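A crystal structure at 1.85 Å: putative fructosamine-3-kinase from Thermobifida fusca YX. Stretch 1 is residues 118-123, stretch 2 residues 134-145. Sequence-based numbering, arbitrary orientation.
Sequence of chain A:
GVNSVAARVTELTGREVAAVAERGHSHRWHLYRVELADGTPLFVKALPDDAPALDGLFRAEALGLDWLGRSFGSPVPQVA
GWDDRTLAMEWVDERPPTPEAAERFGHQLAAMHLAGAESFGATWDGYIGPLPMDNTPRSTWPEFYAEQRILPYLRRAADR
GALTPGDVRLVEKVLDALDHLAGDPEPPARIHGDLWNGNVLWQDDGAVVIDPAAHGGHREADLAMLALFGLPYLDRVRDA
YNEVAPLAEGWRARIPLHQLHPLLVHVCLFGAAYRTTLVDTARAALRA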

# COMPACT_ATOMS: atom_id res chain seq x y z
N GLU A 118 -13.85 -9.71 4.89
CA GLU A 118 -15.28 -9.94 4.79
C GLU A 118 -15.78 -9.43 3.44
O GLU A 118 -16.66 -10.02 2.84
CB GLU A 118 -16.00 -9.22 5.94
CG GLU A 118 -15.26 -9.33 7.30
CD GLU A 118 -16.12 -9.85 8.43
OE1 GLU A 118 -16.88 -10.83 8.20
OE2 GLU A 118 -16.03 -9.31 9.55
N SER A 119 -15.18 -8.33 2.97
CA SER A 119 -15.55 -7.73 1.70
C SER A 119 -14.35 -7.01 1.12
O SER A 119 -13.30 -6.90 1.76
CB SER A 119 -16.69 -6.73 1.95
OG SER A 119 -16.18 -5.56 2.59
N PHE A 120 -14.50 -6.56 -0.12
CA PHE A 120 -13.58 -5.60 -0.71
C PHE A 120 -13.80 -4.26 -0.01
O PHE A 120 -14.90 -3.97 0.40
CB PHE A 120 -13.81 -5.51 -2.20
CG PHE A 120 -13.57 -6.81 -2.90
CD1 PHE A 120 -12.27 -7.22 -3.19
CD2 PHE A 120 -14.64 -7.65 -3.22
CE1 PHE A 120 -12.03 -8.44 -3.79
CE2 PHE A 120 -14.41 -8.88 -3.84
CZ PHE A 120 -13.11 -9.28 -4.13
N GLY A 121 -12.74 -3.48 0.17
CA GLY A 121 -12.81 -2.22 0.86
C GLY A 121 -12.45 -2.36 2.33
O GLY A 121 -11.72 -3.26 2.71
N ALA A 122 -13.01 -1.49 3.16
CA ALA A 122 -12.69 -1.46 4.59
C ALA A 122 -13.74 -0.67 5.36
O ALA A 122 -14.58 -0.01 4.75
CB ALA A 122 -11.29 -0.88 4.85
N THR A 123 -13.71 -0.77 6.69
CA THR A 123 -14.69 -0.10 7.53
C THR A 123 -14.28 1.35 7.83
O THR A 123 -15.06 2.10 8.36
CB THR A 123 -14.93 -0.87 8.87
OG1 THR A 123 -13.69 -1.06 9.55
CG2 THR A 123 -15.58 -2.23 8.62
N ASP A 134 -11.65 5.25 -1.90
CA ASP A 134 -13.02 4.84 -1.51
C ASP A 134 -13.03 3.39 -1.07
O ASP A 134 -12.82 2.46 -1.86
CB ASP A 134 -13.99 5.04 -2.69
CG ASP A 134 -15.44 4.78 -2.30
OD1 ASP A 134 -15.73 4.51 -1.11
OD2 ASP A 134 -16.30 4.85 -3.19
N ASN A 135 -13.23 3.23 0.24
CA ASN A 135 -13.21 1.94 0.89
C ASN A 135 -14.60 1.36 1.11
O ASN A 135 -14.72 0.32 1.77
CB ASN A 135 -12.45 2.03 2.22
CG ASN A 135 -10.95 1.87 2.04
OD1 ASN A 135 -10.48 1.38 1.00
ND2 ASN A 135 -10.20 2.23 3.05
N THR A 136 -15.62 1.98 0.53
CA THR A 136 -17.01 1.46 0.63
C THR A 136 -17.00 -0.04 0.39
O THR A 136 -16.54 -0.49 -0.66
CB THR A 136 -17.97 2.14 -0.36
OG1 THR A 136 -17.95 3.54 -0.13
CG2 THR A 136 -19.42 1.63 -0.18
N PRO A 137 -17.47 -0.82 1.37
CA PRO A 137 -17.48 -2.27 1.19
C PRO A 137 -18.29 -2.72 -0.01
O PRO A 137 -19.38 -2.18 -0.24
CB PRO A 137 -18.08 -2.78 2.50
CG PRO A 137 -17.79 -1.73 3.50
CD PRO A 137 -17.88 -0.44 2.74
N ARG A 138 -17.75 -3.68 -0.74
CA ARG A 138 -18.37 -4.24 -1.94
C ARG A 138 -18.14 -5.74 -1.96
O ARG A 138 -17.15 -6.24 -1.42
CB ARG A 138 -17.79 -3.62 -3.22
CG ARG A 138 -17.80 -2.12 -3.28
CD ARG A 138 -19.21 -1.55 -3.32
NE ARG A 138 -19.94 -1.94 -4.52
CZ ARG A 138 -19.91 -1.27 -5.67
NH1 ARG A 138 -19.16 -0.20 -5.83
NH2 ARG A 138 -20.62 -1.71 -6.69
N SER A 139 -19.04 -6.47 -2.61
CA SER A 139 -19.00 -7.91 -2.55
C SER A 139 -18.29 -8.55 -3.75
O SER A 139 -17.92 -9.72 -3.69
CB SER A 139 -20.44 -8.44 -2.45
OG SER A 139 -21.21 -7.98 -3.55
N THR A 140 -18.13 -7.82 -4.85
CA THR A 140 -17.57 -8.36 -6.09
C THR A 140 -16.42 -7.46 -6.58
O THR A 140 -16.50 -6.23 -6.50
CB THR A 140 -18.65 -8.50 -7.18
OG1 THR A 140 -19.26 -7.22 -7.43
CG2 THR A 140 -19.73 -9.48 -6.73
N TRP A 141 -15.36 -8.07 -7.10
CA TRP A 141 -14.17 -7.31 -7.45
C TRP A 141 -14.31 -6.37 -8.67
O TRP A 141 -13.88 -5.22 -8.60
CB TRP A 141 -12.94 -8.23 -7.57
CG TRP A 141 -11.70 -7.45 -7.82
CD1 TRP A 141 -10.97 -6.77 -6.92
CD2 TRP A 141 -11.08 -7.24 -9.09
NE1 TRP A 141 -9.92 -6.13 -7.54
CE2 TRP A 141 -9.95 -6.41 -8.87
CE3 TRP A 141 -11.36 -7.67 -10.39
CZ2 TRP A 141 -9.12 -6.00 -9.89
CZ3 TRP A 141 -10.53 -7.26 -11.41
CH2 TRP A 141 -9.41 -6.44 -11.15
N PRO A 142 -14.88 -6.86 -9.80
CA PRO A 142 -14.89 -5.97 -10.97
C PRO A 142 -15.57 -4.63 -10.71
O PRO A 142 -15.05 -3.59 -11.11
CB PRO A 142 -15.67 -6.78 -12.04
CG PRO A 142 -15.47 -8.20 -11.62
CD PRO A 142 -15.48 -8.16 -10.11
N GLU A 143 -16.70 -4.65 -10.02
CA GLU A 143 -17.40 -3.41 -9.67
C GLU A 143 -16.59 -2.53 -8.70
O GLU A 143 -16.51 -1.32 -8.86
CB GLU A 143 -18.76 -3.75 -9.04
CG GLU A 143 -19.79 -4.33 -10.01
CD GLU A 143 -19.50 -5.75 -10.51
OE1 GLU A 143 -18.77 -6.55 -9.86
OE2 GLU A 143 -20.04 -6.08 -11.59
N PHE A 144 -16.06 -3.15 -7.66
CA PHE A 144 -15.20 -2.45 -6.74
C PHE A 144 -14.01 -1.79 -7.46
O PHE A 144 -13.71 -0.61 -7.25
CB PHE A 144 -14.70 -3.46 -5.70
CG PHE A 144 -13.60 -2.96 -4.84
CD1 PHE A 144 -13.84 -2.02 -3.85
CD2 PHE A 144 -12.30 -3.44 -5.02
CE1 PHE A 144 -12.80 -1.56 -3.07
CE2 PHE A 144 -11.27 -2.98 -4.22
CZ PHE A 144 -11.53 -2.04 -3.25
N TYR A 145 -13.33 -2.54 -8.33
CA TYR A 145 -12.13 -2.03 -8.97
C TYR A 145 -12.47 -0.87 -9.91
O TYR A 145 -11.89 0.21 -9.82
CB TYR A 145 -11.45 -3.15 -9.73
CG TYR A 145 -10.04 -2.83 -10.19
CD1 TYR A 145 -9.05 -2.52 -9.27
CD2 TYR A 145 -9.69 -2.89 -11.53
CE1 TYR A 145 -7.73 -2.27 -9.68
CE2 TYR A 145 -8.38 -2.64 -11.95
CZ TYR A 145 -7.41 -2.32 -11.01
OH TYR A 145 -6.11 -2.06 -11.40

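Three backbone hydrogen bonds set the register of this contact. Phe120 and Arg138 form a single antiparallel bridge in which each residue both gives and receives: Phe120 N donates to Arg138 O at 3.0 Å, and Arg138 N returns to Phe120 O at 3.1 Å. The third bond, from Ala122 N to Asn135 O at 2.9 Å, is the straightest, with an angle of 167° at the hydrogen. Because these bonds use main-chain atoms, they fix the spacing of the two segments without drawing on side-chain polarity.

Two CA-H...O contacts supplement them and reuse the same acceptors. Pro137, which has no amide hydrogen to offer, brings its CA to 3.2 Å from Phe120 O, while Gly121 CA lies 3.3 Å from Asn135 O. That closeness has a price: a side chain at Gly121 would place its CB 2.3 Å from Asn135 O and 2.9 Å from Thr136 O. Its backbone angles, phi 95° and psi -152°, would also jam a CB against the carbonyl oxygen of Phe120. Glycine is therefore called for twice, by local conformation and by the facing loop. Not every close polar pair is a bond; Ala122 O and Asn135 O, 3.0 Å apart, are both acceptors.

The apolar part of the contact centres on Phe120, which has 138 Å² covered by the other stretch, the largest share of any residue here. Its CB sits over the face of the Phe144 ring, 3.7 Å from the ring centroid and only 14° off the normal, a well-aimed CH-pi contact. The two rings are nearly parallel, at 26°, but slid apart so that they barely overlap. Trp141 contributes an off-centre CH-pi contact, its CB 4.1 Å from the Phe120 ring centroid; its indole meets that ring obliquely. Thus the first turn of the helix supplies two aromatic residues, three positions apart, to pack around one phenylalanine. At its edge, the Phe120 ring also meets main chain, with CE2 3.6 Å from Ser139 O.

No side-chain hydrogen bond crosses between the stretches; several form within them. Ser119 OG donates to Phe120 O at 3.0 Å, adding to the load on that carbonyl, and also packs 3.4 Å from Pro137 CB. Asp134 OD1 accepts from Thr136 N at 3.0 Å and Thr136 OG1 at 2.6 Å, so that both bonds span Asn135. Thr140 occupies the N-cap position without a side-chain capping bond; its OG1 instead donates to Glu143 OE1 at 2.6 Å.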